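Local coordinates for Dna-binding protein RAP1 (Saccharomyces cerevisiae, PDB 4BJT), which binds DNA at repressor/activator sites and, through this C-terminal domain, the Rap1-binding module of the telomere protein Rif1, at residues 55-61 / 142-146; 131-135 / 159-163. All blocks are in the same frame, centred on the assembly; numbering follows the deposited sequence. Where two conformers were deposited one is given.

Interaction 1 (55-61 / 142-146). With EDO (1,2-ethanediol), chain I.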
loop_
_atom_site.group_PDB
_atom_site.type_symbol
_atom_site.label_atom_id
_atom_site.label_comp_id
_atom_site.label_asym_id
_atom_site.label_seq_id
_atom_site.Cartn_x
_atom_site.Cartn_y
_atom_site.Cartn_z
ATOM N N GLU C 55 6.375 -0.936 13.929
ATOM C CA GLU C 55 5.451 -1.081 12.801
ATOM C C GLU C 55 5.462 -2.525 12.293
ATOM O O GLU C 55 4.593 -2.870 11.473
ATOM C CB GLU C 55 5.834 -0.183 11.628
ATOM C CG GLU C 55 5.756 1.297 11.925
ATOM C CD GLU C 55 6.073 2.165 10.728
ATOM O OE1 GLU C 55 6.301 1.619 9.627
ATOM O OE2 GLU C 55 6.091 3.409 10.883
ATOM N N ASP C 56 6.424 -3.365 12.729
ATOM C CA ASP C 56 6.500 -4.733 12.236
ATOM C C ASP C 56 5.230 -5.541 12.521
ATOM O O ASP C 56 4.934 -6.465 11.767
ATOM C CB ASP C 56 7.763 -5.442 12.713
ATOM C CG ASP C 56 7.914 -5.656 14.201
ATOM O OD1 ASP C 56 6.916 -5.464 14.934
ATOM O OD2 ASP C 56 9.019 -6.095 14.634
ATOM N N ILE C 57 4.420 -5.126 13.506
ATOM C CA ILE C 57 3.160 -5.801 13.792
ATOM C C ILE C 57 2.188 -5.709 12.612
ATOM O O ILE C 57 1.299 -6.561 12.491
ATOM C CB ILE C 57 2.488 -5.316 15.094
ATOM C CG1 ILE C 57 1.998 -3.854 14.999
ATOM C CG2 ILE C 57 3.425 -5.540 16.296
ATOM C CD1 ILE C 57 1.161 -3.406 16.154
ATOM N N TYR C 58 2.325 -4.683 11.778
ATOM C CA TYR C 58 1.459 -4.525 10.601
ATOM C C TYR C 58 1.922 -5.395 9.424
ATOM O O TYR C 58 1.154 -5.634 8.491
ATOM C CB TYR C 58 1.387 -3.055 10.185
ATOM C CG TYR C 58 0.761 -2.202 11.264
ATOM C CD1 TYR C 58 -0.620 -2.114 11.395
ATOM C CD2 TYR C 58 1.544 -1.526 12.184
ATOM C CE1 TYR C 58 -1.200 -1.358 12.408
ATOM C CE2 TYR C 58 0.975 -0.772 13.204
ATOM C CZ TYR C 58 -0.398 -0.673 13.301
ATOM O OH TYR C 58 -0.990 0.008 14.344
ATOM N N ASP C 59 3.190 -5.802 9.432
ATOM C CA ASP C 59 3.780 -6.643 8.389
ATOM C C ASP C 59 3.746 -8.135 8.699
ATOM O O ASP C 59 3.834 -8.948 7.773
ATOM C CB ASP C 59 5.270 -6.278 8.228
ATOM C CG ASP C 59 5.515 -4.884 7.715
ATOM O OD1 ASP C 59 4.695 -4.404 6.897
ATOM O OD2 ASP C 59 6.471 -4.222 8.204
ATOM N N ASN C 60 3.692 -8.502 9.978
ATOM C CA ASN C 60 3.793 -9.897 10.431
ATOM C C ASN C 60 2.468 -10.582 10.701
ATOM O O ASN C 60 2.462 -11.655 11.318
ATOM C CB ASN C 60 4.645 -9.936 11.711
ATOM C CG ASN C 60 6.006 -9.405 11.567
ATOM O OD1 ASN C 60 6.552 -9.380 10.472
ATOM N ND2 ASN C 60 6.645 -9.169 12.695
ATOM N N ILE C 61 1.360 -10.019 10.222
ATOM C CA ILE C 61 0.033 -10.627 10.361
ATOM C C ILE C 61 0.153 -12.021 9.715
ATOM O O ILE C 61 0.676 -12.132 8.611
ATOM C CB ILE C 61 -1.027 -9.770 9.629
ATOM C CG1 ILE C 61 -1.278 -8.476 10.403
ATOM C CG2 ILE C 61 -2.347 -10.564 9.430
ATOM C CD1 ILE C 61 -1.978 -7.410 9.611
ATOM N N ARG C 142 2.044 -4.840 3.470
ATOM C CA ARG C 142 1.316 -4.330 4.605
ATOM C C ARG C 142 -0.102 -3.907 4.187
ATOM O O ARG C 142 -1.066 -4.113 4.922
ATOM C CB ARG C 142 2.085 -3.090 5.141
ATOM C CG ARG C 142 1.524 -2.587 6.402
ATOM C CD ARG C 142 2.318 -1.397 6.949
ATOM N NE ARG C 142 3.698 -1.761 7.261
ATOM C CZ ARG C 142 4.582 -0.936 7.831
ATOM N NH1 ARG C 142 4.261 0.324 8.073
ATOM N NH2 ARG C 142 5.805 -1.361 8.131
ATOM N N TYR C 143 -0.219 -3.265 3.027
ATOM C CA TYR C 143 -1.511 -2.805 2.539
ATOM C C TYR C 143 -2.449 -3.987 2.414
ATOM O O TYR C 143 -3.544 -3.967 2.977
ATOM C CB TYR C 143 -1.353 -2.072 1.203
ATOM C CG TYR C 143 -2.635 -1.418 0.729
ATOM C CD1 TYR C 143 -3.679 -2.177 0.202
ATOM C CD2 TYR C 143 -2.845 -0.053 0.894
ATOM C CE1 TYR C 143 -4.871 -1.586 -0.190
ATOM C CE2 TYR C 143 -4.013 0.559 0.445
ATOM C CZ TYR C 143 -5.029 -0.207 -0.086
ATOM O OH TYR C 143 -6.170 0.447 -0.480
ATOM N N PHE C 144 -2.028 -5.026 1.707
ATOM C CA PHE C 144 -2.933 -6.184 1.502
ATOM C C PHE C 144 -3.214 -6.956 2.774
ATOM O O PHE C 144 -4.360 -7.330 3.004
ATOM C CB PHE C 144 -2.393 -7.111 0.410
ATOM C CG PHE C 144 -2.514 -6.500 -0.955
ATOM C CD1 PHE C 144 -3.743 -6.366 -1.558
ATOM C CD2 PHE C 144 -1.409 -6.001 -1.609
ATOM C CE1 PHE C 144 -3.864 -5.760 -2.807
ATOM C CE2 PHE C 144 -1.541 -5.371 -2.850
ATOM C CZ PHE C 144 -2.767 -5.262 -3.436
ATOM N N LEU C 145 -2.203 -7.202 3.629
ATOM C CA LEU C 145 -2.484 -7.949 4.851
ATOM C C LEU C 145 -3.518 -7.251 5.694
ATOM O O LEU C 145 -4.394 -7.900 6.256
ATOM C CB LEU C 145 -1.225 -8.144 5.688
ATOM C CG LEU C 145 -0.189 -9.108 5.120
ATOM C CD1 LEU C 145 1.179 -8.900 5.800
ATOM C CD2 LEU C 145 -0.658 -10.560 5.255
ATOM N N ASN C 146 -3.392 -5.916 5.841
ATOM C CA ASN C 146 -4.315 -5.162 6.686
ATOM C C ASN C 146 -5.677 -4.998 6.024
ATOM O O ASN C 146 -6.695 -5.124 6.689
ATOM C CB ASN C 146 -3.689 -3.844 7.128
ATOM C CG ASN C 146 -2.624 -4.106 8.166
ATOM O OD1 ASN C 146 -2.906 -4.149 9.356
ATOM N ND2 ASN C 146 -1.420 -4.326 7.737
HETATM C C1 EDO I . -1.741 -4.780 14.177
HETATM O O1 EDO I . -2.094 -5.358 12.914
HETATM C C2 EDO I . -1.906 -5.855 15.271
HETATM O O2 EDO I . -0.933 -6.862 15.089
HETATM O O HOH W 1 4.974 -4.450 3.973
#
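D59 comes closest to the second segment, its CA 5.1 Å from that of R142, where the short, weakly bonded helix 56-59 lies against one side of helix 140-150; I61 follows over L145. R142 does most of the gripping. Its CG stands anti to the backbone N (chi1 -173°) and the chain bends at the third torsion, which brings the guanidinium between two acids. D59 is held side-on: NE donates to OD1 of D59 at 2.8 Å, almost straight, while NH2 donates to OD2; both oxygens are met on their syn sides, from somewhat out of the carboxylate plane. NH1 of R142 reaches OE1 of E55 at 2.9 Å from above that carboxylate, whose plane stands 84° from the guanidinium, and also donates to O of P159; a weak bond from NH2 goes to OE1 too. OE2 of E55 is bridged to R189. With an alanine in place of R142, D59 is likely to lose its paired charge, and E55 and O of P159 one partner each. One water joins OD1 of D59 to the backbone N of R142. Farther along, ND2 of N146 uses both its hydrogens: one goes to O of Y58 at 3.0 Å, on a lone pair in the carbonyl plane, the other to O of R142 at 2.8 Å, one turn back, which fixes the amide's rotation. Its OD1 then faces the edge of the Y58 ring, near CD1, while C1 of a 1,2-ethanediol lies over one face. CD1 of I61 packs on CB of L145 at 4.1 Å. Segment 55-61 covers this side of helix 140-150; L145 and F144 touch helix 88-99 (M92; F91 edge-to-face, L95), while Y143 and F144 also pack on helix 123-132.

Interaction 2 (131-135 / 159-163)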
loop_
_atom_site.group_PDB
_atom_site.type_symbol
_atom_site.label_atom_id
_atom_site.label_comp_id
_atom_site.label_asym_id
_atom_site.label_seq_id
_atom_site.Cartn_x
_atom_site.Cartn_y
_atom_site.Cartn_z
ATOM N N THR C 131 -0.013 5.313 -4.975
ATOM C CA THR C 131 -0.182 6.718 -4.641
ATOM C C THR C 131 -0.362 6.910 -3.131
ATOM O O THR C 131 0.278 7.788 -2.554
ATOM C CB THR C 131 -1.337 7.311 -5.443
ATOM O OG1 THR C 131 -1.063 7.130 -6.841
ATOM C CG2 THR C 131 -1.528 8.788 -5.170
ATOM N N CYS C 132 -1.186 6.097 -2.481
ATOM C CA CYS C 132 -1.395 6.287 -1.055
ATOM C C CYS C 132 -0.221 5.814 -0.203
ATOM O O CYS C 132 -0.137 6.186 0.970
ATOM C CB CYS C 132 -2.703 5.682 -0.589
ATOM S SG CYS C 132 -2.633 3.934 -0.216
ATOM N N LEU C 133 0.719 5.042 -0.802
ATOM C CA LEU C 133 1.937 4.637 -0.125
ATOM C C LEU C 133 3.073 5.655 -0.385
ATOM O O LEU C 133 4.199 5.387 0.030
ATOM C CB LEU C 133 2.415 3.257 -0.603
ATOM C CG LEU C 133 1.448 2.092 -0.383
ATOM C CD1 LEU C 133 2.078 0.776 -0.805
ATOM C CD2 LEU C 133 0.902 2.056 0.986
ATOM N N SER C 134 2.814 6.742 -1.113
ATOM C CA SER C 134 3.863 7.707 -1.513
ATOM C C SER C 134 4.997 6.984 -2.282
ATOM O O SER C 134 6.163 7.360 -2.158
ATOM C CB SER C 134 4.427 8.465 -0.305
ATOM O OG SER C 134 3.423 9.135 0.429
ATOM N N GLY C 135 4.636 5.946 -3.037
ATOM C CA GLY C 135 5.567 5.161 -3.839
ATOM C C GLY C 135 6.487 4.217 -3.088
ATOM O O GLY C 135 7.422 3.696 -3.691
ATOM N N PRO C 159 0.304 2.676 9.730
ATOM C CA PRO C 159 1.476 3.498 9.367
ATOM C C PRO C 159 1.944 3.242 7.931
ATOM O O PRO C 159 2.073 2.087 7.488
ATOM C CB PRO C 159 2.532 3.045 10.383
ATOM C CG PRO C 159 1.744 2.629 11.569
ATOM C CD PRO C 159 0.574 1.894 10.950
ATOM N N GLY C 160 2.175 4.309 7.195
ATOM C CA GLY C 160 2.606 4.238 5.805
ATOM C C GLY C 160 1.493 4.254 4.780
ATOM O O GLY C 160 1.764 4.411 3.591
ATOM N N ILE C 161 0.235 4.079 5.208
ATOM C CA ILE C 161 -0.900 4.062 4.290
ATOM C C ILE C 161 -1.679 5.327 4.499
ATOM O O ILE C 161 -2.361 5.488 5.508
ATOM C CB ILE C 161 -1.769 2.788 4.538
ATOM C CG1 ILE C 161 -0.893 1.527 4.424
ATOM C CG2 ILE C 161 -2.982 2.770 3.588
ATOM C CD1 ILE C 161 -1.620 0.225 4.524
ATOM N N TRP C 162 -1.526 6.275 3.563
ATOM C CA TRP C 162 -2.168 7.568 3.674
ATOM C C TRP C 162 -3.618 7.516 3.227
ATOM O O TRP C 162 -3.899 7.254 2.065
ATOM C CB TRP C 162 -1.407 8.614 2.845
ATOM C CG TRP C 162 -0.087 8.965 3.436
ATOM C CD1 TRP C 162 1.095 8.313 3.273
ATOM C CD2 TRP C 162 0.186 10.087 4.281
ATOM N NE1 TRP C 162 2.082 8.937 3.997
ATOM C CE2 TRP C 162 1.549 10.029 4.632
ATOM C CE3 TRP C 162 -0.591 11.142 4.760
ATOM C CZ2 TRP C 162 2.152 10.985 5.455
ATOM C CZ3 TRP C 162 0.013 12.102 5.538
ATOM C CH2 TRP C 162 1.354 11.988 5.928
ATOM N N THR C 163 -4.528 7.849 4.118
ATOM C CA THR C 163 -5.942 7.929 3.781
ATOM C C THR C 163 -6.316 9.357 3.360
ATOM O O THR C 163 -5.564 10.317 3.562
ATOM C CB THR C 163 -6.776 7.523 4.980
ATOM O OG1 THR C 163 -6.522 8.465 6.019
ATOM C CG2 THR C 163 -6.461 6.115 5.452
HETATM O O HOH W 2 4.189 4.800 2.645
HETATM O O HOH W 3 4.734 9.437 2.909
#
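W162 donates its backbone N-H to O of C132 at 2.9 Å, and the same oxygen lies at the edge of the indole, 3.4 Å from its CD1. The indole CG sits beside the backbone N (chi1 -71°) and the ring turns roughly perpendicular at chi2 (85°), which brings CD1 and NE1 near OG of S134. OG of S134 and NE1 of W162, too far apart to bond directly, share a water, weakly on the indole side; OG also bonds R193, whose charge makes a cation-pi contact with W162. The neighbouring pairs are apolar. SG of C132, set between its backbone N and carbonyl carbon (chi1 84°), meets CG2 of I161 at 4.0 Å, while CD2 of L133 lies alongside CG1 of I161, the two side chains pointing the same way. A second water donates to O of both L133 and G160, and G160 has backbone angles at which a side chain would jam against the preceding carbonyl. S134, with positive phi, ends helix 123-132 in a Schellman motif; the following G135 makes backbone hydrogen bonds to the bound peptide. The arrangement is a helix C-terminus docked on an extended loop that leads to the T163 N-cap of helix 164-171.

How the interactions relate
Near the start of the modelled chain, 55-61 opens interaction 1; the chain then runs through helices 80-83, 88-99, 108-119 and 123-132 and reaches 131-135, the first half of interaction 2, before helix 140-150 brings 142-146 back to close the first, long loop. Interaction 2 closes its much shorter one at 159-163, just before helix 164-171. The segments alternate, so the two loops cross: helix 140-150 carries the closing segment of interaction 1 and lies within the loop closed by interaction 2. The contacts, centres 13 Å apart, also touch: the Y58 ring packs on P159, and Y143 meets I161. Together they tie segment 55-61 and helices 123-132 and 140-150 to the loop that leads to the C-terminal helices.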